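Replication protein A (Methanococcus maripaludis, PDB 3E0E) probably binds DNA, and this chain is one OB-fold nucleic-acid-binding domain cut from the longer replication protein. Local coordinates at residues 3-8 with 44-49; 15-20 with 69-74; 52-57 with 84-89. One frame throughout, in Å; residues are numbered along the deposited sequence.

Interaction 1: 3-8 with 44-49; sequences YKISEL and LKDDTG
Ile5 lies opposite Gly49 and Ser6 opposite Thr48, each pair with CA atoms 5.5 Å apart, where the short 3-10 turn at 5-7 sits over the tight turn that joins strands 37-46 and 49-56 of the OB-fold. The turn is closed from within by an Asx turn: Asp46 OD1 takes Thr48 N at 2.7 Å from above the carboxylate plane, and Thr48 OG1 reaches the same oxygen from the same face. The other oxygen, Asp46 OD2, turns to the incoming segment and accepts Ile5 N at 2.8 Å through its syn lone pair, with an N-H...O angle of 168°. Thus one carboxylate shapes its own turn and holds the first turn of its neighbour. The side chains of Ile5 and Asp46 run antiparallel past one another, bringing CG1 of Ile5 within 3.3 Å of OD2, while CD1 reaches the Gly49 carbonyl oxygen. Beyond the contact Ile5 also packs on Ile16 and Ile51. At the outer edge Lys4 bends at chi2 (-64°), which turns CD toward the acidic side chains, and NZ makes a weak, long salt bridge to Asp47 OD2; a water accepts from both Lys4 NZ and Asp47 N. Thr48 OG1, which donates to Asp46, also accepts Ser6 N at 3.0 Å, while Thr48 CB lies 3.2 Å from Ser6 OG.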
ATOM      1  N   TYR A   3       5.303  -5.355 -10.578  1.00 19.17           N
ATOM      2  CA  TYR A   3       5.161  -6.672  -9.985  1.00 17.04           C
ATOM      3  C   TYR A   3       3.742  -7.067  -9.657  1.00 15.37           C
ATOM      4  O   TYR A   3       2.886  -6.220  -9.404  1.00 13.90           O
ATOM      5  CB  TYR A   3       5.957  -6.744  -8.686  1.00 15.61           C
ATOM      6  CG  TYR A   3       7.445  -6.900  -8.854  1.00 15.67           C
ATOM      7  CD1 TYR A   3       7.992  -8.114  -9.259  1.00 18.04           C
ATOM      8  CD2 TYR A   3       8.309  -5.855  -8.556  1.00 13.15           C
ATOM      9  CE1 TYR A   3       9.366  -8.286  -9.350  1.00 19.24           C
ATOM     10  CE2 TYR A   3       9.688  -6.017  -8.643  1.00 15.96           C
ATOM     11  CZ  TYR A   3      10.206  -7.236  -9.034  1.00 17.42           C
ATOM     12  OH  TYR A   3      11.565  -7.427  -9.063  1.00 19.17           O
ATOM     13  N   LYS A   4       3.506  -8.372  -9.677  1.00 14.51           N
ATOM     14  CA  LYS A   4       2.221  -8.909  -9.277  1.00 13.04           C
ATOM     15  C   LYS A   4       2.515  -9.206  -7.814  1.00 12.82           C
ATOM     16  O   LYS A   4       3.661  -9.495  -7.454  1.00 11.71           O
ATOM     17  CB  LYS A   4       1.901 -10.195 -10.041  1.00 13.31           C
ATOM     18  CG  LYS A   4       1.529  -9.971 -11.502  1.00 18.01           C
ATOM     19  CD  LYS A   4       0.235  -9.169 -11.617  1.00 19.85           C
ATOM     20  CE  LYS A   4      -0.220  -9.017 -13.061  1.00 23.63           C
ATOM     21  NZ  LYS A   4      -1.512  -8.275 -13.147  1.00 23.51           N
ATOM     22  N   ILE A   5       1.505  -9.121  -6.962  1.00 11.52           N
ATOM     23  CA  ILE A   5       1.709  -9.364  -5.547  1.00 11.91           C
ATOM     24  C   ILE A   5       2.327 -10.732  -5.266  1.00 13.24           C
ATOM     25  O   ILE A   5       3.119 -10.875  -4.341  1.00 12.04           O
ATOM     26  CB  ILE A   5       0.381  -9.203  -4.776  1.00 11.42           C
ATOM     27  CG1 ILE A   5      -0.054  -7.732  -4.821  1.00 11.76           C
ATOM     28  CG2 ILE A   5       0.538  -9.684  -3.342  1.00 12.79           C
ATOM     29  CD1 ILE A   5      -1.437  -7.458  -4.234  1.00 12.19           C
ATOM     30  N   SER A   6       1.986 -11.729  -6.079  1.00 15.74           N
ATOM     31  CA  SER A   6       2.529 -13.071  -5.882  1.00 13.82           C
ATOM     32  C   SER A   6       4.026 -13.148  -6.175  1.00 14.63           C
ATOM     33  O   SER A   6       4.694 -14.098  -5.768  1.00 16.32           O
ATOM     34  CB  SER A   6       1.792 -14.076  -6.770  1.00 14.45           C
ATOM     35  OG  SER A   6       1.980 -13.785  -8.145  1.00 16.03           O
ATOM     36  N   GLU A   7       4.553 -12.149  -6.876  1.00 14.11           N
ATOM     37  CA  GLU A   7       5.969 -12.139  -7.228  1.00 14.74           C
ATOM     38  C   GLU A   7       6.831 -11.423  -6.200  1.00 15.30           C
ATOM     39  O   GLU A   7       8.057 -11.501  -6.246  1.00 14.18           O
ATOM     40  CB  GLU A   7       6.158 -11.480  -8.597  1.00 16.79           C
ATOM     41  CG  GLU A   7       5.306 -12.098  -9.692  1.00 17.17           C
ATOM     42  CD  GLU A   7       5.480 -11.403 -11.031  1.00 21.48           C
ATOM     43  OE1 GLU A   7       5.335 -10.163 -11.085  1.00 19.27           O
ATOM     44  OE2 GLU A   7       5.755 -12.097 -12.033  1.00 22.15           O
ATOM     45  N   LEU A   8       6.193 -10.725  -5.268  1.00 14.80           N
ATOM     46  CA  LEU A   8       6.935  -9.996  -4.245  1.00 15.40           C
ATOM     47  C   LEU A   8       7.762 -10.903  -3.336  1.00 16.80           C
ATOM     48  O   LEU A   8       7.369 -12.033  -3.043  1.00 18.23           O
ATOM     49  CB  LEU A   8       5.974  -9.161  -3.397  1.00 14.08           C
ATOM     50  CG  LEU A   8       5.185  -8.096  -4.163  1.00 13.72           C
ATOM     51  CD1 LEU A   8       4.223  -7.409  -3.211  1.00 14.70           C
ATOM     52  CD2 LEU A   8       6.140  -7.091  -4.796  1.00 14.92           C
ATOM     53  N   LEU A  44      -4.322  -4.396   0.052  1.00 11.30           N
ATOM     54  CA  LEU A  44      -4.254  -4.341  -1.402  1.00  9.54           C
ATOM     55  C   LEU A  44      -4.399  -5.707  -2.040  1.00 10.71           C
ATOM     56  O   LEU A  44      -3.960  -6.707  -1.482  1.00 10.64           O
ATOM     57  CB  LEU A  44      -2.916  -3.729  -1.798  1.00  9.11           C
ATOM     58  CG  LEU A  44      -2.657  -2.348  -1.188  1.00  9.08           C
ATOM     59  CD1 LEU A  44      -1.189  -2.006  -1.317  1.00 11.29           C
ATOM     60  CD2 LEU A  44      -3.526  -1.307  -1.875  1.00 12.86           C
ATOM     61  N   LYS A  45      -4.995  -5.744  -3.226  1.00 10.61           N
ATOM     62  CA  LYS A  45      -5.191  -7.007  -3.920  1.00 13.56           C
ATOM     63  C   LYS A  45      -5.120  -6.866  -5.431  1.00 12.58           C
ATOM     64  O   LYS A  45      -5.505  -5.840  -5.981  1.00 11.93           O
ATOM     65  CB  LYS A  45      -6.563  -7.593  -3.557  1.00 17.56           C
ATOM     66  CG  LYS A  45      -6.884  -8.901  -4.277  1.00 21.29           C
ATOM     67  CD  LYS A  45      -8.306  -9.392  -4.019  1.00 24.56           C
ATOM     68  CE  LYS A  45      -9.344  -8.522  -4.714  1.00 27.36           C
ATOM     69  NZ  LYS A  45     -10.710  -9.131  -4.669  1.00 27.69           N
ATOM     70  N   ASP A  46      -4.586  -7.886  -6.095  1.00 11.99           N
ATOM     71  CA  ASP A  46      -4.569  -7.917  -7.552  1.00 12.83           C
ATOM     72  C   ASP A  46      -5.021  -9.320  -7.932  1.00 13.41           C
ATOM     73  O   ASP A  46      -5.512 -10.046  -7.069  1.00 13.33           O
ATOM     74  CB  ASP A  46      -3.193  -7.554  -8.158  1.00 13.72           C
ATOM     75  CG  ASP A  46      -2.075  -8.515  -7.791  1.00 12.08           C
ATOM     76  OD1 ASP A  46      -2.318  -9.648  -7.332  1.00 12.39           O
ATOM     77  OD2 ASP A  46      -0.911  -8.117  -8.003  1.00 13.74           O
ATOM     78  N   ASP A  47      -4.880  -9.708  -9.196  1.00 14.39           N
ATOM     79  CA  ASP A  47      -5.342 -11.031  -9.604  1.00 16.00           C
ATOM     80  C   ASP A  47      -4.482 -12.202  -9.146  1.00 16.85           C
ATOM     81  O   ASP A  47      -4.797 -13.352  -9.452  1.00 17.21           O
ATOM     82  CB  ASP A  47      -5.518 -11.090 -11.130  1.00 18.43           C
ATOM     83  CG  ASP A  47      -4.235 -10.797 -11.886  1.00 22.76           C
ATOM     84  OD1 ASP A  47      -4.241 -10.917 -13.132  1.00 23.36           O
ATOM     85  OD2 ASP A  47      -3.223 -10.444 -11.246  1.00 24.55           O
ATOM     86  N   THR A  48      -3.418 -11.923  -8.395  1.00 13.53           N
ATOM     87  CA  THR A  48      -2.525 -12.980  -7.924  1.00 13.41           C
ATOM     88  C   THR A  48      -2.433 -13.112  -6.410  1.00 14.44           C
ATOM     89  O   THR A  48      -1.905 -14.100  -5.903  1.00 15.89           O
ATOM     90  CB  THR A  48      -1.090 -12.781  -8.452  1.00 14.62           C
ATOM     91  OG1 THR A  48      -0.498 -11.639  -7.816  1.00 11.80           O
ATOM     92  CG2 THR A  48      -1.099 -12.573  -9.956  1.00 14.49           C
ATOM     93  N   GLY A  49      -2.925 -12.119  -5.682  1.00 15.48           N
ATOM     94  CA  GLY A  49      -2.859 -12.199  -4.235  1.00 15.15           C
ATOM     95  C   GLY A  49      -3.207 -10.906  -3.535  1.00 15.41           C
ATOM     96  O   GLY A  49      -3.729  -9.977  -4.150  1.00 13.69           O
TER
HETATM   97  O   HOH W   1       0.198  -5.808  -9.263  1.00 19.85           O
HETATM   98  O   HOH W   2      -3.959  -7.856 -11.351  1.00 24.61           O

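Interaction 2: 15-20 with 69-74; sequences TINAEV and IAEVSG
Thr15 sets its methyl CG2 against the side chain of Glu71, 3.5 Å from Glu71 CG, the two chains crossing at a slant. Its CG2 stands anti to the backbone N; chi1 of -56° places OG1 beside that N, where OG1 donates to Ser73 OG at 2.7 Å. Further along the same strand, Asn17 runs beside Glu71, and its OD1 comes within 3.5 Å of Glu71 CG, with amide and carboxylate planes 81° apart. Glu71 CG thus meets two residues of the partner strand, Thr15 through its methyl and Asn17 through its amide oxygen. On the reverse face Ile16, Ala18, Ala70 and Val72 are buried; Ile16 CG1 and Val72 CB approach to 4.1 Å, and Leu44 packs on both Ala18 and Val72. The backbone evidence is regular: Ile16 pairs with Val72 and Ala18 with Ala70 as hydrogen-bonded pairs, each through two bonds, such as Val72 N to Ile16 O at 2.9 Å and Ala70 N to Ala18 O at 2.8 Å. The strand segments run at 145° between their N-to-C directions, antiparallel with a strong twist. A mostly polar outer face, with Ile69 as the exception, an apolar inner face and such twisted pairing are consistent with the closed, curled beta barrel of the OB-fold.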
ATOM      1  N   THR A  15       7.073  -1.895  -7.514  1.00 10.95           N
ATOM      2  CA  THR A  15       5.785  -1.249  -7.667  1.00 11.54           C
ATOM      3  C   THR A  15       4.739  -2.283  -8.048  1.00 11.54           C
ATOM      4  O   THR A  15       5.022  -3.206  -8.807  1.00 11.07           O
ATOM      5  CB  THR A  15       5.845  -0.183  -8.785  1.00 13.55           C
ATOM      6  OG1 THR A  15       6.886   0.758  -8.497  1.00 14.05           O
ATOM      7  CG2 THR A  15       4.524   0.555  -8.897  1.00 14.92           C
ATOM      8  N   ILE A  16       3.539  -2.132  -7.503  1.00 10.82           N
ATOM      9  CA  ILE A  16       2.433  -3.023  -7.830  1.00  9.52           C
ATOM     10  C   ILE A  16       1.235  -2.140  -8.141  1.00 10.71           C
ATOM     11  O   ILE A  16       1.119  -1.038  -7.604  1.00 10.07           O
ATOM     12  CB  ILE A  16       2.039  -3.966  -6.658  1.00 10.04           C
ATOM     13  CG1 ILE A  16       1.660  -3.148  -5.416  1.00  9.68           C
ATOM     14  CG2 ILE A  16       3.168  -4.945  -6.372  1.00  8.95           C
ATOM     15  CD1 ILE A  16       1.064  -3.988  -4.299  1.00 10.60           C
ATOM     16  N   ASN A  17       0.363  -2.613  -9.027  1.00  8.79           N
ATOM     17  CA  ASN A  17      -0.849  -1.881  -9.377  1.00 10.11           C
ATOM     18  C   ASN A  17      -1.925  -2.747  -8.758  1.00  9.95           C
ATOM     19  O   ASN A  17      -2.190  -3.851  -9.234  1.00 10.85           O
ATOM     20  CB  ASN A  17      -1.026  -1.805 -10.897  1.00  7.95           C
ATOM     21  CG  ASN A  17       0.111  -1.076 -11.569  1.00 11.89           C
ATOM     22  OD1 ASN A  17       0.789  -0.257 -10.949  1.00 12.56           O
ATOM     23  ND2 ASN A  17       0.322  -1.357 -12.851  1.00 13.98           N
ATOM     24  N   ALA A  18      -2.540  -2.251  -7.693  1.00 10.23           N
ATOM     25  CA  ALA A  18      -3.523  -3.044  -6.983  1.00 10.90           C
ATOM     26  C   ALA A  18      -4.750  -2.304  -6.492  1.00 10.84           C
ATOM     27  O   ALA A  18      -4.733  -1.096  -6.286  1.00 10.16           O
ATOM     28  CB  ALA A  18      -2.845  -3.733  -5.805  1.00 13.49           C
ATOM     29  N   GLU A  19      -5.813  -3.073  -6.289  1.00 11.79           N
ATOM     30  CA  GLU A  19      -7.080  -2.567  -5.794  1.00 10.47           C
ATOM     31  C   GLU A  19      -7.025  -2.397  -4.279  1.00  9.60           C
ATOM     32  O   GLU A  19      -6.516  -3.262  -3.566  1.00 10.20           O
ATOM     33  CB  GLU A  19      -8.194  -3.559  -6.150  1.00 13.16           C
ATOM     34  CG  GLU A  19      -9.490  -3.347  -5.387  1.00 16.80           C
ATOM     35  CD  GLU A  19     -10.474  -4.486  -5.576  1.00 18.73           C
ATOM     36  OE1 GLU A  19     -11.541  -4.454  -4.929  1.00 20.64           O
ATOM     37  OE2 GLU A  19     -10.186  -5.413  -6.362  1.00 18.80           O
ATOM     38  N   VAL A  20      -7.546  -1.278  -3.793  1.00  9.88           N
ATOM     39  CA  VAL A  20      -7.596  -1.034  -2.360  1.00 10.56           C
ATOM     40  C   VAL A  20      -8.868  -1.744  -1.889  1.00 10.73           C
ATOM     41  O   VAL A  20      -9.978  -1.306  -2.174  1.00 12.17           O
ATOM     42  CB  VAL A  20      -7.681   0.480  -2.054  1.00 10.15           C
ATOM     43  CG1 VAL A  20      -7.807   0.697  -0.548  1.00 11.88           C
ATOM     44  CG2 VAL A  20      -6.435   1.188  -2.594  1.00 10.45           C
ATOM     45  N   ILE A  69      -7.872   1.809  -7.705  1.00  9.32           N
ATOM     46  CA  ILE A  69      -6.784   0.977  -8.191  1.00  9.71           C
ATOM     47  C   ILE A  69      -5.587   1.913  -8.096  1.00  8.70           C
ATOM     48  O   ILE A  69      -5.548   2.968  -8.730  1.00  8.30           O
ATOM     49  CB  ILE A  69      -7.009   0.522  -9.641  1.00 10.97           C
ATOM     50  CG1 ILE A  69      -8.327  -0.252  -9.727  1.00 12.83           C
ATOM     51  CG2 ILE A  69      -5.851  -0.365 -10.088  1.00 10.52           C
ATOM     52  CD1 ILE A  69      -8.669  -0.758 -11.099  1.00 18.33           C
ATOM     53  N   ALA A  70      -4.614   1.529  -7.282  1.00  9.12           N
ATOM     54  CA  ALA A  70      -3.463   2.379  -7.068  1.00 10.54           C
ATOM     55  C   ALA A  70      -2.128   1.799  -7.485  1.00  9.96           C
ATOM     56  O   ALA A  70      -1.938   0.582  -7.507  1.00  9.01           O
ATOM     57  CB  ALA A  70      -3.409   2.777  -5.593  1.00 12.79           C
ATOM     58  N   GLU A  71      -1.211   2.701  -7.825  1.00  8.70           N
ATOM     59  CA  GLU A  71       0.147   2.332  -8.183  1.00 10.89           C
ATOM     60  C   GLU A  71       0.898   2.561  -6.885  1.00  9.96           C
ATOM     61  O   GLU A  71       1.061   3.698  -6.446  1.00 10.21           O
ATOM     62  CB  GLU A  71       0.697   3.253  -9.267  1.00 12.56           C
ATOM     63  CG  GLU A  71       2.044   2.798  -9.794  1.00 17.81           C
ATOM     64  CD  GLU A  71       2.522   3.625 -10.967  1.00 19.68           C
ATOM     65  OE1 GLU A  71       3.522   3.230 -11.602  1.00 23.61           O
ATOM     66  OE2 GLU A  71       1.898   4.668 -11.254  1.00 21.11           O
ATOM     67  N   VAL A  72       1.339   1.474  -6.266  1.00  8.38           N
ATOM     68  CA  VAL A  72       2.036   1.544  -4.992  1.00  9.14           C
ATOM     69  C   VAL A  72       3.484   1.106  -5.121  1.00  8.75           C
ATOM     70  O   VAL A  72       3.754  -0.026  -5.497  1.00 10.43           O
ATOM     71  CB  VAL A  72       1.354   0.630  -3.949  1.00 10.29           C
ATOM     72  CG1 VAL A  72       2.067   0.739  -2.625  1.00 10.27           C
ATOM     73  CG2 VAL A  72      -0.117   1.002  -3.801  1.00 11.66           C
ATOM     74  N   SER A  73       4.409   2.004  -4.800  1.00 10.26           N
ATOM     75  CA  SER A  73       5.831   1.696  -4.870  1.00 11.26           C
ATOM     76  C   SER A  73       6.369   1.659  -3.451  1.00 10.99           C
ATOM     77  O   SER A  73       6.071   2.540  -2.655  1.00 11.92           O
ATOM     78  CB  SER A  73       6.568   2.769  -5.669  1.00 12.64           C
ATOM     79  OG  SER A  73       6.051   2.866  -6.982  1.00 16.30           O
ATOM     80  N   GLY A  74       7.158   0.643  -3.131  1.00 11.43           N
ATOM     81  CA  GLY A  74       7.681   0.565  -1.785  1.00 10.74           C
ATOM     82  C   GLY A  74       8.619  -0.593  -1.541  1.00 12.37           C
ATOM     83  O   GLY A  74       9.047  -1.269  -2.475  1.00 13.69           O
TER

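Interaction 3: 52-57 with 84-89; sequences RGTLWN and EISVDN
Arg52 NH1 donates to Glu84 OE2 at 2.8 Å, the shortest direct polar bond across these two strands and a salt bridge. The acceptor is met on its syn side, 33° out of the carboxylate plane, and the guanidinium and carboxylate planes stand 59° apart, so the ion pair is skewed rather than a flat two-bond fork. With CG anti to the backbone N (chi1 180°) and the chain extended as far as NE, the Arg52 side chain is carried out beside that of Glu84. Arg52 NH2 bonds Ser41 OG, so both terminal nitrogens have a partner, and Thr54 CG2 lies over one face, 3.7 Å above the guanidinium centre. Beneath, the strands are parallel, bonded from Ile85 N to Arg52 O (2.9 Å), Thr54 N to Ile85 O and Val87 N to Thr54 O (both 3.0 Å). Ile85 CG2 comes within 3.6 Å of Gly53 CA, on the same apolar side as Leu55 CD2, which touches Val87 CG1. Further along, Trp56 NE1 gives a weak bond to Ser86 OG at the edge of the indole, and a water accepts from Trp56 N and donates to Val87 O, carrying the pairing on where the strands part. One end of the strand pair is thus joined by opposite charges, the other by a weak N-H...O bond and a water bridge whose own bonds are short.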
ATOM      1  N   ARG A  52      -0.660  -6.324   2.754  1.00 10.58           N
ATOM      2  CA  ARG A  52      -0.913  -5.134   3.557  1.00 12.13           C
ATOM      3  C   ARG A  52       0.047  -4.042   3.107  1.00 11.64           C
ATOM      4  O   ARG A  52       1.214  -4.310   2.842  1.00 11.73           O
ATOM      5  CB  ARG A  52      -0.670  -5.432   5.037  1.00 13.09           C
ATOM      6  CG  ARG A  52      -0.900  -4.252   5.963  1.00 17.10           C
ATOM      7  CD  ARG A  52      -0.242  -4.494   7.306  1.00 19.74           C
ATOM      8  NE  ARG A  52      -0.613  -3.491   8.295  1.00 21.24           N
ATOM      9  CZ  ARG A  52       0.157  -3.121   9.314  1.00 21.07           C
ATOM     10  NH1 ARG A  52       1.354  -3.667   9.483  1.00 22.38           N
ATOM     11  NH2 ARG A  52      -0.275  -2.205  10.169  1.00 22.75           N
ATOM     12  N   GLY A  53      -0.458  -2.819   3.011  1.00 10.29           N
ATOM     13  CA  GLY A  53       0.376  -1.696   2.626  1.00  9.27           C
ATOM     14  C   GLY A  53       0.361  -0.694   3.760  1.00  9.57           C
ATOM     15  O   GLY A  53      -0.687  -0.468   4.358  1.00 11.09           O
ATOM     16  N   THR A  54       1.509  -0.103   4.076  1.00  9.47           N
ATOM     17  CA  THR A  54       1.562   0.873   5.154  1.00  8.70           C
ATOM     18  C   THR A  54       1.969   2.264   4.669  1.00  9.39           C
ATOM     19  O   THR A  54       3.054   2.463   4.118  1.00  9.19           O
ATOM     20  CB  THR A  54       2.517   0.418   6.283  1.00 10.48           C
ATOM     21  OG1 THR A  54       3.824   0.171   5.750  1.00 10.20           O
ATOM     22  CG2 THR A  54       1.993  -0.855   6.936  1.00  8.23           C
ATOM     23  N   LEU A  55       1.063   3.214   4.866  1.00  8.74           N
ATOM     24  CA  LEU A  55       1.273   4.606   4.486  1.00  9.44           C
ATOM     25  C   LEU A  55       1.770   5.306   5.739  1.00  9.78           C
ATOM     26  O   LEU A  55       1.094   5.294   6.765  1.00  6.40           O
ATOM     27  CB  LEU A  55      -0.048   5.232   4.031  1.00  8.44           C
ATOM     28  CG  LEU A  55      -0.702   4.681   2.762  1.00  9.93           C
ATOM     29  CD1 LEU A  55      -2.101   5.249   2.630  1.00  7.26           C
ATOM     30  CD2 LEU A  55       0.144   5.028   1.539  1.00  9.32           C
ATOM     31  N   TRP A  56       2.947   5.916   5.661  1.00 10.54           N
ATOM     32  CA  TRP A  56       3.514   6.579   6.825  1.00  8.99           C
ATOM     33  C   TRP A  56       3.523   8.096   6.749  1.00 10.79           C
ATOM     34  O   TRP A  56       3.613   8.685   5.671  1.00 12.45           O
ATOM     35  CB  TRP A  56       4.950   6.100   7.071  1.00  9.31           C
ATOM     36  CG  TRP A  56       5.069   4.627   7.261  1.00 10.13           C
ATOM     37  CD1 TRP A  56       5.405   3.701   6.317  1.00 10.75           C
ATOM     38  CD2 TRP A  56       4.848   3.903   8.475  1.00 10.66           C
ATOM     39  NE1 TRP A  56       5.410   2.443   6.868  1.00 12.28           N
ATOM     40  CE2 TRP A  56       5.070   2.538   8.192  1.00 12.86           C
ATOM     41  CE3 TRP A  56       4.482   4.276   9.776  1.00 11.78           C
ATOM     42  CZ2 TRP A  56       4.939   1.540   9.164  1.00 11.79           C
ATOM     43  CZ3 TRP A  56       4.353   3.283  10.744  1.00 11.05           C
ATOM     44  CH2 TRP A  56       4.581   1.931  10.429  1.00 12.09           C
ATOM     45  N   ASN A  57       3.423   8.705   7.922  1.00 11.11           N
ATOM     46  CA  ASN A  57       3.447  10.147   8.076  1.00 13.44           C
ATOM     47  C   ASN A  57       2.524  10.879   7.099  1.00 13.12           C
ATOM     48  O   ASN A  57       1.321  10.636   7.107  1.00 13.26           O
ATOM     49  CB  ASN A  57       4.897  10.618   7.974  1.00 15.24           C
ATOM     50  CG  ASN A  57       5.828   9.803   8.865  1.00 17.35           C
ATOM     51  OD1 ASN A  57       5.481   9.470  10.004  1.00 18.90           O
ATOM     52  ND2 ASN A  57       7.010   9.477   8.352  1.00 17.93           N
ATOM     53  N   GLU A  84       4.466  -7.433   3.824  1.00 19.64           N
ATOM     54  CA  GLU A  84       3.810  -6.135   3.816  1.00 16.61           C
ATOM     55  C   GLU A  84       4.670  -5.217   2.972  1.00 14.71           C
ATOM     56  O   GLU A  84       5.869  -5.447   2.815  1.00 13.59           O
ATOM     57  CB  GLU A  84       3.714  -5.553   5.226  1.00 20.99           C
ATOM     58  CG  GLU A  84       3.146  -6.486   6.273  1.00 25.70           C
ATOM     59  CD  GLU A  84       2.941  -5.785   7.604  1.00 28.19           C
ATOM     60  OE1 GLU A  84       3.752  -4.894   7.931  1.00 27.65           O
ATOM     61  OE2 GLU A  84       1.978  -6.131   8.322  1.00 32.09           O
ATOM     62  N   ILE A  85       4.065  -4.181   2.416  1.00 12.81           N
ATOM     63  CA  ILE A  85       4.830  -3.247   1.616  1.00 12.20           C
ATOM     64  C   ILE A  85       4.794  -1.873   2.277  1.00 12.62           C
ATOM     65  O   ILE A  85       3.719  -1.303   2.496  1.00 13.21           O
ATOM     66  CB  ILE A  85       4.290  -3.182   0.165  1.00 15.05           C
ATOM     67  CG1 ILE A  85       5.107  -2.176  -0.648  1.00 15.07           C
ATOM     68  CG2 ILE A  85       2.803  -2.833   0.167  1.00 14.37           C
ATOM     69  CD1 ILE A  85       4.907  -2.297  -2.146  1.00 17.33           C
ATOM     70  N   SER A  86       5.974  -1.368   2.626  1.00 11.06           N
ATOM     71  CA  SER A  86       6.104  -0.053   3.243  1.00 10.95           C
ATOM     72  C   SER A  86       6.088   0.891   2.056  1.00  9.58           C
ATOM     73  O   SER A  86       6.992   0.869   1.221  1.00 10.39           O
ATOM     74  CB  SER A  86       7.422   0.058   4.008  1.00 13.90           C
ATOM     75  OG  SER A  86       7.465   1.257   4.758  1.00 13.43           O
ATOM     76  N   VAL A  87       5.046   1.707   1.976  1.00  9.11           N
ATOM     77  CA  VAL A  87       4.876   2.607   0.851  1.00  8.83           C
ATOM     78  C   VAL A  87       5.794   3.812   0.797  1.00  9.70           C
ATOM     79  O   VAL A  87       5.885   4.590   1.756  1.00 12.73           O
ATOM     80  CB  VAL A  87       3.417   3.103   0.768  1.00 10.22           C
ATOM     81  CG1 VAL A  87       3.209   3.909  -0.502  1.00 11.09           C
ATOM     82  CG2 VAL A  87       2.474   1.917   0.801  1.00 10.78           C
ATOM     83  N   ASP A  88       6.480   3.948  -0.336  1.00  9.47           N
ATOM     84  CA  ASP A  88       7.377   5.074  -0.594  1.00  9.77           C
ATOM     85  C   ASP A  88       6.595   6.101  -1.406  1.00 10.39           C
ATOM     86  O   ASP A  88       6.732   7.307  -1.212  1.00 12.76           O
ATOM     87  CB  ASP A  88       8.593   4.622  -1.408  1.00 13.12           C
ATOM     88  CG  ASP A  88       9.552   3.770  -0.603  1.00 15.50           C
ATOM     89  OD1 ASP A  88      10.321   3.006  -1.218  1.00 17.01           O
ATOM     90  OD2 ASP A  88       9.543   3.876   0.641  1.00 19.56           O
ATOM     91  N   ASN A  89       5.765   5.608  -2.318  1.00 11.02           N
ATOM     92  CA  ASN A  89       4.966   6.481  -3.165  1.00  9.35           C
ATOM     93  C   ASN A  89       3.675   5.792  -3.578  1.00  7.80           C
ATOM     94  O   ASN A  89       3.632   4.571  -3.734  1.00  8.33           O
ATOM     95  CB  ASN A  89       5.761   6.870  -4.417  1.00 13.06           C
ATOM     96  CG  ASN A  89       5.004   7.828  -5.313  1.00 16.22           C
ATOM     97  OD1 ASN A  89       4.513   7.450  -6.380  1.00 19.62           O
ATOM     98  ND2 ASN A  89       4.895   9.076  -4.878  1.00 21.29           N
TER
HETATM   99  O   HOH W   3       4.620   6.013   3.558  1.00 32.83           O

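From the N terminus, interaction 1 closes the loop from 3-8 to the turn after strand 37-46, seating the first turn of the chain on that hairpin. Strand 12-29 leaves within this loop and pairs with strand 69-78 in interaction 2, so the two loops cross; Tyr3 N to Thr15 O and Glu19 N to Lys45 O join them directly. Interaction 3 opens after interaction 1 has closed and crosses interaction 2, since 69-74 lies between its two segments. There Ser73 meets Asp88 and Asn89 in a classic beta bulge, and Val72 packs on Val87. Together the contacts tie the hairpin, the central antiparallel pair and the parallel junction into one curled sheet.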